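Local atomic coordinates of SusD homolog (PDB entry 3EHM), a protein that probably binds mucin O-glycans at the cell surface, as a SusD-like lipoprotein of a gut Bacteroides that uses these host sugars. Residues L52-L57 with M88-Q93. Numbering follows the deposited sequence.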
loop_
_atom_site.group_PDB
_atom_site.type_symbol
_atom_site.label_atom_id
_atom_site.label_comp_id
_atom_site.label_asym_id
_atom_site.label_seq_id
_atom_site.Cartn_x
_atom_site.Cartn_y
_atom_site.Cartn_z
ATOM N N LEU A 52 -3.037 10.906 -6.350
ATOM C CA LEU A 52 -3.404 9.581 -5.846
ATOM C C LEU A 52 -3.523 8.568 -6.982
ATOM O O LEU A 52 -3.284 7.375 -6.789
ATOM C CB LEU A 52 -4.725 9.650 -5.082
ATOM C CG LEU A 52 -5.103 8.359 -4.352
ATOM C CD1 LEU A 52 -4.093 8.101 -3.236
ATOM C CD2 LEU A 52 -6.504 8.477 -3.784
ATOM N N GLN A 53 -3.906 9.041 -8.163
ATOM C CA GLN A 53 -4.012 8.157 -9.322
ATOM C C GLN A 53 -2.636 7.570 -9.603
ATOM O O GLN A 53 -2.479 6.364 -9.825
ATOM C CB GLN A 53 -4.465 8.937 -10.557
ATOM C CG GLN A 53 -5.955 8.918 -10.812
ATOM C CD GLN A 53 -6.301 9.428 -12.198
ATOM O OE1 GLN A 53 -7.349 9.089 -12.753
ATOM N NE2 GLN A 53 -5.426 10.252 -12.763
ATOM N N ASN A 54 -1.644 8.451 -9.577
ATOM C CA ASN A 54 -0.253 8.110 -9.845
ATOM C C ASN A 54 0.345 7.151 -8.820
ATOM O O ASN A 54 1.090 6.237 -9.177
ATOM C CB ASN A 54 0.573 9.405 -9.894
ATOM C CG ASN A 54 2.050 9.156 -10.139
ATOM O OD1 ASN A 54 2.903 9.611 -9.369
ATOM N ND2 ASN A 54 2.364 8.447 -11.216
ATOM N N THR A 55 0.009 7.343 -7.550
ATOM C CA THR A 55 0.559 6.499 -6.494
ATOM C C THR A 55 -0.243 5.243 -6.169
ATOM O O THR A 55 0.334 4.174 -5.973
ATOM C CB THR A 55 0.712 7.288 -5.171
ATOM O OG1 THR A 55 -0.585 7.609 -4.652
ATOM C CG2 THR A 55 1.484 8.578 -5.401
ATOM N N ASP A 56 -1.567 5.372 -6.129
ATOM C CA ASP A 56 -2.430 4.261 -5.742
ATOM C C ASP A 56 -3.466 3.697 -6.715
ATOM O O ASP A 56 -3.552 2.484 -6.909
ATOM C CB ASP A 56 -3.197 4.646 -4.466
ATOM C CG ASP A 56 -2.308 4.756 -3.236
ATOM O OD1 ASP A 56 -1.299 5.500 -3.253
ATOM O OD2 ASP A 56 -2.644 4.100 -2.229
ATOM N N LEU A 57 -4.259 4.576 -7.312
ATOM C CA LEU A 57 -5.361 4.149 -8.161
ATOM C C LEU A 57 -5.141 3.508 -9.525
ATOM O O LEU A 57 -5.655 2.420 -9.771
ATOM C CB LEU A 57 -6.349 5.307 -8.308
ATOM C CG LEU A 57 -6.713 6.013 -7.000
ATOM C CD1 LEU A 57 -7.857 6.985 -7.268
ATOM C CD2 LEU A 57 -7.118 4.999 -5.930
HETATM N N MSE A 88 7.263 9.282 -14.198
HETATM C CA MSE A 88 8.165 8.786 -13.161
HETATM C C MSE A 88 8.691 9.956 -12.336
HETATM O O MSE A 88 8.962 9.820 -11.141
HETATM C CB MSE A 88 9.325 8.002 -13.781
HETATM C CG MSE A 88 8.909 6.644 -14.315
HETATM SE SE MSE A 88 8.063 5.549 -12.934
HETATM C CE MSE A 88 6.201 5.879 -13.357
ATOM N N ASN A 89 8.847 11.106 -12.977
ATOM C CA ASN A 89 9.288 12.300 -12.270
ATOM C C ASN A 89 8.138 12.677 -11.334
ATOM O O ASN A 89 8.344 13.096 -10.189
ATOM C CB ASN A 89 9.546 13.429 -13.265
ATOM C CG ASN A 89 9.713 14.769 -12.592
ATOM O OD1 ASN A 89 8.900 15.678 -12.779
ATOM N ND2 ASN A 89 10.764 14.903 -11.795
ATOM N N TYR A 90 6.922 12.505 -11.839
ATOM C CA TYR A 90 5.710 12.807 -11.087
ATOM C C TYR A 90 5.636 11.875 -9.876
ATOM O O TYR A 90 5.315 12.305 -8.768
ATOM C CB TYR A 90 4.500 12.619 -12.005
ATOM C CG TYR A 90 3.159 13.043 -11.443
ATOM C CD1 TYR A 90 3.028 14.191 -10.660
ATOM C CD2 TYR A 90 2.004 12.336 -11.771
ATOM C CE1 TYR A 90 1.769 14.627 -10.221
ATOM C CE2 TYR A 90 0.749 12.760 -11.346
ATOM C CZ TYR A 90 0.634 13.904 -10.574
ATOM O OH TYR A 90 -0.620 14.324 -10.180
ATOM N N ALA A 91 5.961 10.602 -10.095
ATOM C CA ALA A 91 5.942 9.601 -9.035
ATOM C C ALA A 91 6.984 9.919 -7.965
ATOM O O ALA A 91 6.723 9.780 -6.771
ATOM C CB ALA A 91 6.202 8.218 -9.621
ATOM N N TYR A 92 8.168 10.339 -8.395
ATOM C CA TYR A 92 9.223 10.682 -7.449
ATOM C C TYR A 92 8.731 11.823 -6.559
ATOM O O TYR A 92 9.027 11.866 -5.366
ATOM C CB TYR A 92 10.490 11.116 -8.189
ATOM C CG TYR A 92 11.710 11.227 -7.298
ATOM C CD1 TYR A 92 12.380 10.089 -6.855
ATOM C CD2 TYR A 92 12.206 12.471 -6.917
ATOM C CE1 TYR A 92 13.522 10.189 -6.055
ATOM C CE2 TYR A 92 13.346 12.583 -6.119
ATOM C CZ TYR A 92 13.999 11.440 -5.694
ATOM O OH TYR A 92 15.136 11.549 -4.917
ATOM N N GLN A 93 7.977 12.750 -7.139
ATOM C CA GLN A 93 7.455 13.867 -6.362
ATOM C C GLN A 93 6.421 13.380 -5.346
ATOM O O GLN A 93 6.475 13.732 -4.166
ATOM C CB GLN A 93 6.796 14.907 -7.277
ATOM C CG GLN A 93 7.704 15.492 -8.353
ATOM C CD GLN A 93 6.978 16.493 -9.243
ATOM O OE1 GLN A 93 5.799 16.323 -9.562
ATOM N NE2 GLN A 93 7.687 17.534 -9.657
#
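Asn54 reaches from helix 47-57 to the backbone of helix 85-110, where its OD1 lies 3.1 Å from Ala91 CA. The small methyl of Ala91 suits this spot, letting the amide come right up to the helix; Ala91 CB lies 3.6 Å from Asn54 OD1. With CG anti to the backbone N (chi1 179°), the Asn54 amide is carried along the Tyr90 ring, the two planes only 25° apart and CG 3.6 Å from Tyr90 CD2. No hydrogen bond joins the two segments themselves, but OD1 accepts from Asn94, one residue further along helix 85-110, and ND2 gives to Glu78. Asparagine suits the place because one short, flat group offers both a donor and an acceptor. Cut back to alanine, the position is likely to leave Glu78 and Asn94 without their amide partner and a gap beside the Tyr90 ring. Tyr90, by contrast, is partly exposed: its CD2 and CE2 lie obliquely against Asn54, while its hydroxyl hydrogen-bonds Asp51, just before the segment on helix 47-57. In this largely helical SusD-like fold, Thr55 packs on Asn94 and Phe95, and Phe140 touches Ala91, so helix 85-110 lies against helices 47-57 and 116-140.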